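Local coordinates for uncharacterized protein (Methanocella paludicola, PDB 5DMP) that probably removes 3'-phosphate and ribonucleotide ends from DNA as the phosphoesterase of an archaeal non-homologous end-joining repair system, at residues Y57-P65 / S155-A166; W77-R86 / K105-L115. One frame throughout, in Å; residues are numbered along the deposited sequence.

Interaction 1 of 2, residues Y57-P65 / S155-A166; sequences YATFEGVIP and SVLTGRTMDEIA. With VN4 (oxido(dioxo)vanadium), chain J; EDO (1,2-ethanediol), chain B; EDO (1,2-ethanediol), chain C.
Glu61 OE2 is gripped by two donors: Thr158 OG1 at 2.7 Å on the lone pair facing the other carboxylate oxygen, and Arg160 NH2 at 2.8 Å on the opposite, anti lone pair, where hydrogen bond and salt bridge coincide. The carboxylate ties the residue just ahead of strand 62-64, an outlying strand of the antiparallel phosphoesterase sheet, to the turn that leads into the C-terminal helix, a turn shaped by an ST motif at Ser155 and an ST turn at Thr158. Its second oxygen, OE1, accepts a hydrogen bond from Ser155 OG at 2.6 Å, again by the syn lone pair, and is also reached by the backbone N of Val76. Glutamate suits the place because its extended chain, with CG anti to the backbone N (chi1 174°), carries both oxygens across to the turn. Arg160, bent at chi3, sends NE to Thr158 OG1 at 3.1 Å, nearly in the guanidinium plane; that hydroxyl thus takes a bond from the arginine while giving one to Glu61. The guanidinium and carboxylate planes stand 42° apart, and Glu168 holds NH1 in a further salt bridge.

Ile165 adds the apolar part, its side chain crossing that of Glu61 at about a right angle: CD1 lies 3.6 Å from Glu61 CD, and CG1 lies over one guanidinium face, toward its rim. At the start of segment 57-65, Tyr57 OH donates to the vanadate O2 at 2.7 Å. A water links the two segments, donating to Glu61 O at 2.7 Å and accepting from Arg160 NH2.

Interaction 2 of 2, residues W77-R86 / K105-L115; sequences WDIGTYRNLR and KIEVFLEGKKL
Lys114 lays its extended chain over one face of the Trp77 indole: NZ sits 3.2 Å from the centroid of the five-membered ring (cation-pi), while CD makes a CH-pi contact with the six-membered ring. NZ also donates to Trp77 O at 2.8 Å and to the carbonyls of Ala152 and Asp154, so a lysine suits a site rich in acceptors. Asp78 OD1 accepts from Lys113 N at 2.8 Å and OD2 from Leu115 N at 2.9 Å, with Tyr6 OH also on OD2; the short carboxylate thereby fixes the backbone of residues 113-115. Strand 105-111 pairs antiparallel with strand 72-84, Thr81 and Arg83 forming hydrogen-bonded pairs with Glu111 and Phe109. Toward strand 5-12, Trp77 and Asp78 both face Ile8 in a classic beta bulge. Thr81 OG1 donates to Glu111 OE1 at 2.6 Å, and OE2 forms a salt bridge with Arg83 NE at 3.2 Å. Bent at chi3 (-97°), Arg83 lays its guanidinium flat on Phe109, the planes 17° apart. Were Glu111 an alanine, Thr81 OG1 would probably lose this acceptor and the guanidinium would be freer to swing off the ring. Arg86 NH1 donates to Lys105 O (2.8 Å) and Gln103 OE1.

Overall arrangement
Strand 72-84 joins the contacts: strand 62-64 of interaction 1 pairs with its first part, and strand 105-111 of interaction 2 with its later part. Their centres lie 21 Å apart, with interaction 2 nested in the chain between the two segments of interaction 1. They touch mainly through Val156, whose CG2 packs 3.5 Å from Lys113 CG and whose CB lies 3.6 Å from Trp77 O; Ala58 O packs 3.6 Å from Ile79 CD1. The vanadate pocket is closest to interaction 1, which contributes Tyr57; His53 also hydrogen-bonds the ligand, and His11, Asp19, Arg21 and Val74 complete the pocket. Interaction 2 lies farther off, the side chain of Trp77 about 11 Å from the bound VN4.

Interaction 1 of 2, residues Y57-P65 / S155-A166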
loop_
_atom_site.group_PDB
_atom_site.type_symbol
_atom_site.label_atom_id
_atom_site.label_comp_id
_atom_site.label_asym_id
_atom_site.label_seq_id
_atom_site.Cartn_x
_atom_site.Cartn_y
_atom_site.Cartn_z
ATOM N N TYR A 57 6.513 6.874 -10.740
ATOM C CA TYR A 57 6.142 5.449 -10.805
ATOM C C TYR A 57 4.732 5.124 -10.307
ATOM O O TYR A 57 4.172 4.056 -10.633
ATOM C CB TYR A 57 7.167 4.647 -9.972
ATOM C CG TYR A 57 7.249 3.217 -10.353
ATOM C CD1 TYR A 57 7.953 2.835 -11.490
ATOM C CD2 TYR A 57 6.603 2.213 -9.607
ATOM C CE1 TYR A 57 8.071 1.475 -11.848
ATOM C CE2 TYR A 57 6.657 0.869 -9.997
ATOM C CZ TYR A 57 7.430 0.515 -11.113
ATOM O OH TYR A 57 7.571 -0.777 -11.498
ATOM N N ALA A 58 4.125 6.035 -9.555
ATOM C CA ALA A 58 2.748 5.747 -9.031
ATOM C C ALA A 58 1.705 5.401 -10.115
ATOM O O ALA A 58 0.734 4.662 -9.873
ATOM C CB ALA A 58 2.260 6.928 -8.217
ATOM N N THR A 59 1.869 5.929 -11.333
ATOM C CA THR A 59 0.886 5.592 -12.402
ATOM C C THR A 59 1.489 4.626 -13.428
ATOM O O THR A 59 0.913 4.452 -14.506
ATOM C CB THR A 59 0.351 6.878 -13.101
ATOM O OG1 THR A 59 1.483 7.585 -13.605
ATOM C CG2 THR A 59 -0.299 7.798 -12.075
ATOM N N PHE A 60 2.609 3.956 -13.108
ATOM C CA PHE A 60 3.144 2.966 -14.029
ATOM C C PHE A 60 2.235 1.734 -14.053
ATOM O O PHE A 60 1.998 1.123 -12.982
ATOM C CB PHE A 60 4.579 2.500 -13.636
ATOM C CG PHE A 60 5.060 1.392 -14.499
ATOM C CD1 PHE A 60 5.155 1.584 -15.900
ATOM C CD2 PHE A 60 5.200 0.103 -14.003
ATOM C CE1 PHE A 60 5.561 0.549 -16.737
ATOM C CE2 PHE A 60 5.597 -0.919 -14.842
ATOM C CZ PHE A 60 5.770 -0.707 -16.207
ATOM N N GLU A 61 1.726 1.367 -15.245
ATOM C CA GLU A 61 0.924 0.150 -15.398
ATOM C C GLU A 61 1.407 -0.469 -16.692
ATOM O O GLU A 61 1.384 0.246 -17.695
ATOM C CB GLU A 61 -0.564 0.562 -15.535
ATOM C CG GLU A 61 -1.461 -0.618 -15.844
ATOM C CD GLU A 61 -2.908 -0.301 -15.495
ATOM O OE1 GLU A 61 -3.219 -0.213 -14.288
ATOM O OE2 GLU A 61 -3.745 -0.166 -16.451
ATOM N N GLY A 62 1.889 -1.707 -16.695
ATOM C CA GLY A 62 2.494 -2.270 -17.949
ATOM C C GLY A 62 3.363 -3.462 -17.573
ATOM O O GLY A 62 3.141 -4.092 -16.548
ATOM N N VAL A 63 4.396 -3.741 -18.352
ATOM C CA VAL A 63 5.129 -4.984 -18.179
ATOM C C VAL A 63 6.599 -4.652 -18.046
ATOM O O VAL A 63 7.118 -3.842 -18.811
ATOM C CB VAL A 63 4.936 -5.896 -19.414
ATOM C CG1 VAL A 63 5.875 -7.097 -19.355
ATOM C CG2 VAL A 63 3.458 -6.332 -19.526
ATOM N N ILE A 64 7.240 -5.281 -17.051
ATOM C CA ILE A 64 8.713 -5.169 -16.840
ATOM C C ILE A 64 9.322 -6.502 -17.278
ATOM O O ILE A 64 8.740 -7.564 -16.981
ATOM C CB ILE A 64 9.051 -4.785 -15.401
ATOM C CG1 ILE A 64 8.536 -3.341 -15.143
ATOM C CG2 ILE A 64 10.596 -4.851 -15.184
ATOM C CD1 ILE A 64 8.684 -2.895 -13.705
ATOM N N PRO A 65 10.439 -6.475 -18.047
ATOM C CA PRO A 65 10.967 -7.781 -18.551
ATOM C C PRO A 65 11.227 -8.802 -17.423
ATOM O O PRO A 65 11.760 -8.442 -16.345
ATOM C CB PRO A 65 12.281 -7.390 -19.229
ATOM C CG PRO A 65 12.033 -5.964 -19.684
ATOM C CD PRO A 65 11.175 -5.319 -18.603
ATOM N N SER A 155 -7.717 -2.709 -12.723
ATOM C CA SER A 155 -6.979 -1.407 -12.677
ATOM C C SER A 155 -7.901 -0.256 -12.358
ATOM O O SER A 155 -8.947 -0.059 -13.001
ATOM C CB SER A 155 -6.222 -1.155 -14.004
ATOM O OG SER A 155 -5.810 0.173 -14.075
ATOM N N VAL A 156 -7.478 0.540 -11.382
ATOM C CA VAL A 156 -8.172 1.789 -11.030
ATOM C C VAL A 156 -7.933 2.815 -12.144
ATOM O O VAL A 156 -8.737 3.739 -12.322
ATOM C CB VAL A 156 -7.695 2.251 -9.611
ATOM C CG1 VAL A 156 -6.331 2.904 -9.621
ATOM C CG2 VAL A 156 -8.700 3.118 -8.955
ATOM N N LEU A 157 -6.854 2.662 -12.894
ATOM C CA LEU A 157 -6.557 3.673 -13.966
ATOM C C LEU A 157 -7.301 3.370 -15.283
ATOM O O LEU A 157 -7.742 4.295 -15.987
ATOM C CB LEU A 157 -5.046 3.729 -14.302
ATOM C CG LEU A 157 -4.247 4.403 -13.140
ATOM C CD1 LEU A 157 -2.802 4.571 -13.577
ATOM C CD2 LEU A 157 -4.792 5.734 -12.698
ATOM N N THR A 158 -7.382 2.093 -15.634
ATOM C CA THR A 158 -7.906 1.743 -16.956
ATOM C C THR A 158 -9.065 0.761 -16.930
ATOM O O THR A 158 -9.674 0.464 -17.983
ATOM C CB THR A 158 -6.811 1.092 -17.814
ATOM O OG1 THR A 158 -6.347 -0.114 -17.176
ATOM C CG2 THR A 158 -5.632 2.019 -18.024
ATOM N N GLY A 159 -9.348 0.179 -15.779
ATOM C CA GLY A 159 -10.355 -0.885 -15.662
ATOM C C GLY A 159 -9.906 -2.232 -16.211
ATOM O O GLY A 159 -10.657 -3.197 -16.118
ATOM N N ARG A 160 -8.677 -2.316 -16.758
ATOM C CA ARG A 160 -8.133 -3.592 -17.292
ATOM C C ARG A 160 -7.905 -4.666 -16.260
ATOM O O ARG A 160 -7.538 -4.369 -15.095
ATOM C CB ARG A 160 -6.825 -3.389 -18.086
ATOM C CG ARG A 160 -7.080 -2.701 -19.446
ATOM C CD ARG A 160 -5.789 -2.441 -20.216
ATOM N NE ARG A 160 -4.856 -1.577 -19.470
ATOM C CZ ARG A 160 -3.606 -1.327 -19.850
ATOM N NH1 ARG A 160 -3.095 -1.835 -21.015
ATOM N NH2 ARG A 160 -2.863 -0.569 -19.056
ATOM N N THR A 161 -8.010 -5.929 -16.701
ATOM C CA THR A 161 -7.562 -7.033 -15.895
ATOM C C THR A 161 -6.038 -7.176 -15.991
ATOM O O THR A 161 -5.413 -6.606 -16.886
ATOM C CB THR A 161 -8.145 -8.376 -16.364
ATOM O OG1 THR A 161 -7.663 -8.634 -17.712
ATOM C CG2 THR A 161 -9.677 -8.360 -16.307
ATOM N N MET A 162 -5.463 -8.008 -15.103
ATOM C CA MET A 162 -4.026 -8.322 -15.197
ATOM C C MET A 162 -3.664 -8.930 -16.554
ATOM O O MET A 162 -2.698 -8.537 -17.173
ATOM C CB MET A 162 -3.567 -9.192 -13.990
ATOM C CG MET A 162 -2.042 -9.254 -13.894
ATOM S SD MET A 162 -1.457 -7.696 -13.080
ATOM C CE MET A 162 -2.667 -7.391 -11.896
ATOM N N ASP A 163 -4.493 -9.830 -17.068
ATOM C CA ASP A 163 -4.139 -10.444 -18.368
ATOM C C ASP A 163 -4.247 -9.449 -19.532
ATOM O O ASP A 163 -3.420 -9.462 -20.439
ATOM C CB ASP A 163 -5.034 -11.664 -18.631
ATOM C CG ASP A 163 -4.662 -12.379 -19.948
ATOM O OD1 ASP A 163 -3.445 -12.591 -20.212
ATOM O OD2 ASP A 163 -5.579 -12.706 -20.744
ATOM N N GLU A 164 -5.227 -8.531 -19.494
ATOM C CA GLU A 164 -5.234 -7.448 -20.477
ATOM C C GLU A 164 -4.008 -6.548 -20.459
ATOM O O GLU A 164 -3.484 -6.168 -21.554
ATOM C CB GLU A 164 -6.503 -6.577 -20.371
ATOM C CG GLU A 164 -7.721 -7.359 -20.850
ATOM C CD GLU A 164 -9.076 -6.847 -20.310
ATOM O OE1 GLU A 164 -9.134 -6.022 -19.376
ATOM O OE2 GLU A 164 -10.122 -7.348 -20.812
ATOM N N ILE A 165 -3.521 -6.220 -19.245
ATOM C CA ILE A 165 -2.292 -5.416 -19.144
ATOM C C ILE A 165 -1.086 -6.225 -19.737
ATOM O O ILE A 165 -0.341 -5.700 -20.542
ATOM C CB ILE A 165 -1.989 -4.962 -17.676
ATOM C CG1 ILE A 165 -3.150 -4.051 -17.212
ATOM C CG2 ILE A 165 -0.648 -4.210 -17.556
ATOM C CD1 ILE A 165 -3.099 -3.906 -15.689
ATOM N N ALA A 166 -0.966 -7.483 -19.349
ATOM C CA ALA A 166 0.146 -8.380 -19.834
ATOM C C ALA A 166 0.085 -8.445 -21.398
ATOM O O ALA A 166 1.104 -8.267 -22.056
ATOM C CB ALA A 166 0.046 -9.767 -19.194
HETATM V V VN4 J . 8.466 -2.626 -8.457
HETATM O O1 VN4 J . 9.958 -1.734 -9.270
HETATM O O2 VN4 J . 7.094 -2.826 -9.804
HETATM O O3 VN4 J . 8.496 -3.150 -6.633
HETATM C C1 EDO B . -7.473 -11.362 -14.147
HETATM O O1 EDO B . -6.600 -11.371 -15.324
HETATM C C2 EDO B . -6.879 -10.617 -12.953
HETATM O O2 EDO B . -6.980 -9.170 -13.057
HETATM C C1 EDO C . -11.588 -0.855 -10.141
HETATM O O1 EDO C . -11.712 0.557 -9.859
HETATM C C2 EDO C . -11.796 -1.064 -11.632
HETATM O O2 EDO C . -11.807 0.240 -12.215
HETATM O O HOH W 1 -0.330 0.418 -19.794
#

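Interaction 2 of 2, residues W77-R86 / K105-L115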
loop_
_atom_site.group_PDB
_atom_site.type_symbol
_atom_site.label_atom_id
_atom_site.label_comp_id
_atom_site.label_asym_id
_atom_site.label_seq_id
_atom_site.Cartn_x
_atom_site.Cartn_y
_atom_site.Cartn_z
ATOM N N TRP A 77 -3.496 -0.681 -8.919
ATOM C CA TRP A 77 -4.636 -1.320 -8.311
ATOM C C TRP A 77 -5.480 -0.340 -7.479
ATOM O O TRP A 77 -6.700 -0.475 -7.424
ATOM C CB TRP A 77 -4.148 -2.601 -7.530
ATOM C CG TRP A 77 -5.283 -3.404 -6.892
ATOM C CD1 TRP A 77 -5.955 -4.495 -7.441
ATOM C CD2 TRP A 77 -5.856 -3.196 -5.563
ATOM N NE1 TRP A 77 -6.897 -4.980 -6.491
ATOM C CE2 TRP A 77 -6.877 -4.175 -5.380
ATOM C CE3 TRP A 77 -5.618 -2.258 -4.540
ATOM C CZ2 TRP A 77 -7.639 -4.251 -4.183
ATOM C CZ3 TRP A 77 -6.365 -2.324 -3.334
ATOM C CH2 TRP A 77 -7.390 -3.334 -3.195
ATOM N N ASP A 78 -4.862 0.655 -6.795
ATOM C CA ASP A 78 -5.619 1.700 -6.161
ATOM C C ASP A 78 -4.696 2.905 -6.101
ATOM O O ASP A 78 -3.469 2.742 -6.137
ATOM C CB ASP A 78 -6.005 1.345 -4.695
ATOM C CG ASP A 78 -7.069 2.265 -4.139
ATOM O OD1 ASP A 78 -7.738 2.995 -4.928
ATOM O OD2 ASP A 78 -7.321 2.332 -2.877
ATOM N N ILE A 79 -5.254 4.097 -6.102
ATOM C CA ILE A 79 -4.406 5.299 -6.061
ATOM C C ILE A 79 -5.241 6.433 -5.422
ATOM O O ILE A 79 -6.496 6.446 -5.429
ATOM C CB ILE A 79 -3.895 5.676 -7.487
ATOM C CG1 ILE A 79 -2.710 6.666 -7.389
ATOM C CG2 ILE A 79 -5.094 6.251 -8.307
ATOM C CD1 ILE A 79 -1.908 6.765 -8.696
ATOM N N GLY A 80 -4.561 7.374 -4.802
ATOM C CA GLY A 80 -5.225 8.544 -4.236
ATOM C C GLY A 80 -4.164 9.274 -3.421
ATOM O O GLY A 80 -3.017 9.415 -3.839
ATOM N N THR A 81 -4.576 9.744 -2.269
ATOM C CA THR A 81 -3.705 10.499 -1.391
ATOM C C THR A 81 -3.896 9.940 0.019
ATOM O O THR A 81 -4.656 8.956 0.192
ATOM C CB THR A 81 -4.100 12.023 -1.395
ATOM O OG1 THR A 81 -5.467 12.182 -1.012
ATOM C CG2 THR A 81 -3.936 12.637 -2.830
ATOM N N TYR A 82 -3.208 10.497 1.014
ATOM C CA TYR A 82 -3.453 10.060 2.392
ATOM C C TYR A 82 -3.234 11.225 3.321
ATOM O O TYR A 82 -2.626 12.227 2.920
ATOM C CB TYR A 82 -2.474 8.888 2.744
ATOM C CG TYR A 82 -1.029 9.309 2.887
ATOM C CD1 TYR A 82 -0.524 9.685 4.137
ATOM C CD2 TYR A 82 -0.150 9.284 1.772
ATOM C CE1 TYR A 82 0.810 10.034 4.303
ATOM C CE2 TYR A 82 1.189 9.667 1.923
ATOM C CZ TYR A 82 1.655 10.037 3.145
ATOM O OH TYR A 82 2.958 10.396 3.265
ATOM N N ARG A 83 -3.707 11.094 4.551
ATOM C CA ARG A 83 -3.514 12.110 5.571
ATOM C C ARG A 83 -2.805 11.416 6.728
ATOM O O ARG A 83 -3.095 10.259 7.076
ATOM C CB ARG A 83 -4.878 12.666 6.115
ATOM C CG ARG A 83 -5.739 13.326 5.065
ATOM C CD ARG A 83 -6.994 13.928 5.704
ATOM N NE ARG A 83 -8.198 13.062 5.627
ATOM C CZ ARG A 83 -8.674 12.499 6.692
ATOM N NH1 ARG A 83 -8.014 12.649 7.866
ATOM N NH2 ARG A 83 -9.821 11.814 6.620
ATOM N N ASN A 84 -1.890 12.143 7.363
ATOM C CA ASN A 84 -1.131 11.544 8.453
ATOM C C ASN A 84 -1.941 11.756 9.759
ATOM O O ASN A 84 -2.032 12.894 10.241
ATOM C CB ASN A 84 0.192 12.298 8.572
ATOM C CG ASN A 84 0.973 11.874 9.808
ATOM O OD1 ASN A 84 0.633 10.883 10.484
ATOM N ND2 ASN A 84 2.043 12.595 10.078
ATOM N N LEU A 85 -2.492 10.677 10.342
ATOM C CA LEU A 85 -3.320 10.809 11.547
ATOM C C LEU A 85 -2.473 11.232 12.755
ATOM O O LEU A 85 -3.026 11.769 13.735
ATOM C CB LEU A 85 -4.052 9.487 11.844
ATOM C CG LEU A 85 -5.133 9.212 10.773
ATOM C CD1 LEU A 85 -5.722 7.848 10.960
ATOM C CD2 LEU A 85 -6.199 10.286 10.813
ATOM N N ARG A 86 -1.168 10.961 12.704
ATOM C CA ARG A 86 -0.299 11.274 13.864
ATOM C C ARG A 86 0.028 12.752 14.053
ATOM O O ARG A 86 0.676 13.104 15.046
ATOM C CB ARG A 86 0.951 10.378 13.907
ATOM C CG ARG A 86 0.544 8.910 14.088
ATOM C CD ARG A 86 1.704 7.987 14.307
ATOM N NE ARG A 86 2.189 8.193 15.678
ATOM C CZ ARG A 86 3.408 7.886 16.131
ATOM N NH1 ARG A 86 4.323 7.315 15.350
ATOM N NH2 ARG A 86 3.695 8.136 17.426
ATOM N N LYS A 105 6.092 3.488 13.328
ATOM C CA LYS A 105 4.655 3.513 13.609
ATOM C C LYS A 105 3.950 4.554 12.751
ATOM O O LYS A 105 3.991 5.766 13.016
ATOM C CB LYS A 105 4.391 3.769 15.122
ATOM C CG LYS A 105 2.908 3.879 15.492
ATOM C CD LYS A 105 2.860 3.989 17.025
ATOM C CE LYS A 105 1.478 4.290 17.531
ATOM N NZ LYS A 105 1.604 4.372 19.016
ATOM N N ILE A 106 3.301 4.082 11.684
ATOM C CA ILE A 106 2.660 5.008 10.768
ATOM C C ILE A 106 1.148 4.752 10.879
ATOM O O ILE A 106 0.698 3.580 10.787
ATOM C CB ILE A 106 3.117 4.681 9.301
ATOM C CG1 ILE A 106 4.633 5.003 9.102
ATOM C CG2 ILE A 106 2.243 5.410 8.263
ATOM C CD1 ILE A 106 5.232 4.398 7.804
ATOM N N GLU A 107 0.400 5.821 11.109
ATOM C CA GLU A 107 -1.099 5.742 11.094
ATOM C C GLU A 107 -1.629 6.775 10.151
ATOM O O GLU A 107 -1.410 7.982 10.374
ATOM C CB GLU A 107 -1.653 5.980 12.515
ATOM C CG GLU A 107 -1.059 4.919 13.450
ATOM C CD GLU A 107 -1.378 5.111 14.939
ATOM O OE1 GLU A 107 -1.607 6.263 15.370
ATOM O OE2 GLU A 107 -1.446 4.081 15.672
ATOM N N VAL A 108 -2.328 6.322 9.083
ATOM C CA VAL A 108 -2.743 7.245 8.027
ATOM C C VAL A 108 -4.209 6.981 7.640
ATOM O O VAL A 108 -4.741 5.839 7.844
ATOM C CB VAL A 108 -1.864 7.041 6.761
ATOM C CG1 VAL A 108 -0.453 7.674 7.021
ATOM C CG2 VAL A 108 -1.749 5.550 6.307
ATOM N N PHE A 109 -4.845 8.006 7.098
ATOM C CA PHE A 109 -6.157 7.835 6.547
ATOM C C PHE A 109 -5.945 7.745 5.023
ATOM O O PHE A 109 -5.510 8.730 4.407
ATOM C CB PHE A 109 -7.032 9.034 6.854
ATOM C CG PHE A 109 -8.485 8.768 6.511
ATOM C CD1 PHE A 109 -8.925 8.905 5.169
ATOM C CD2 PHE A 109 -9.389 8.306 7.504
ATOM C CE1 PHE A 109 -10.261 8.614 4.815
ATOM C CE2 PHE A 109 -10.724 8.060 7.166
ATOM C CZ PHE A 109 -11.147 8.159 5.826
ATOM N N LEU A 110 -6.205 6.578 4.436
ATOM C CA LEU A 110 -5.950 6.437 2.993
ATOM C C LEU A 110 -7.214 6.973 2.260
ATOM O O LEU A 110 -8.365 6.612 2.595
ATOM C CB LEU A 110 -5.779 4.968 2.623
ATOM C CG LEU A 110 -4.549 4.304 3.271
ATOM C CD1 LEU A 110 -4.475 2.835 2.827
ATOM C CD2 LEU A 110 -3.228 5.080 3.000
ATOM N N GLU A 111 -6.991 7.803 1.249
ATOM C CA GLU A 111 -8.077 8.320 0.403
ATOM C C GLU A 111 -7.910 7.752 -1.004
ATOM O O GLU A 111 -7.416 8.410 -1.958
ATOM C CB GLU A 111 -7.972 9.852 0.359
ATOM C CG GLU A 111 -8.070 10.457 1.768
ATOM C CD GLU A 111 -7.522 11.879 1.878
ATOM O OE1 GLU A 111 -6.371 12.179 1.412
ATOM O OE2 GLU A 111 -8.229 12.714 2.478
ATOM N N GLY A 112 -8.303 6.512 -1.147
ATOM C CA GLY A 112 -8.211 5.833 -2.410
ATOM C C GLY A 112 -9.596 5.641 -3.055
ATOM O O GLY A 112 -10.642 6.148 -2.533
ATOM N N LYS A 113 -9.634 4.864 -4.129
ATOM C CA LYS A 113 -10.889 4.440 -4.728
ATOM C C LYS A 113 -11.312 3.107 -4.134
ATOM O O LYS A 113 -12.522 2.828 -4.062
ATOM C CB LYS A 113 -10.784 4.304 -6.252
ATOM C CG LYS A 113 -10.235 5.562 -6.932
ATOM C CD LYS A 113 -11.239 6.713 -6.957
ATOM C CE LYS A 113 -11.801 6.912 -8.364
ATOM N NZ LYS A 113 -13.126 7.575 -8.258
ATOM N N LYS A 114 -10.359 2.283 -3.708
ATOM C CA LYS A 114 -10.717 0.988 -3.151
ATOM C C LYS A 114 -10.598 0.968 -1.629
ATOM O O LYS A 114 -11.446 0.363 -0.921
ATOM C CB LYS A 114 -9.947 -0.172 -3.765
ATOM C CG LYS A 114 -10.200 -0.309 -5.314
ATOM C CD LYS A 114 -9.379 -1.447 -5.872
ATOM C CE LYS A 114 -9.530 -1.536 -7.422
ATOM N NZ LYS A 114 -8.554 -2.525 -7.961
ATOM N N LEU A 115 -9.529 1.567 -1.124
ATOM C CA LEU A 115 -9.297 1.707 0.322
ATOM C C LEU A 115 -9.574 3.116 0.744
ATOM O O LEU A 115 -9.074 4.084 0.134
ATOM C CB LEU A 115 -7.828 1.351 0.656
ATOM C CG LEU A 115 -7.224 -0.009 0.365
ATOM C CD1 LEU A 115 -5.916 -0.097 1.143
ATOM C CD2 LEU A 115 -8.237 -1.097 0.839
HETATM O O HOH W 2 -7.435 11.261 -3.150
HETATM O O HOH W 3 1.863 8.261 10.855
#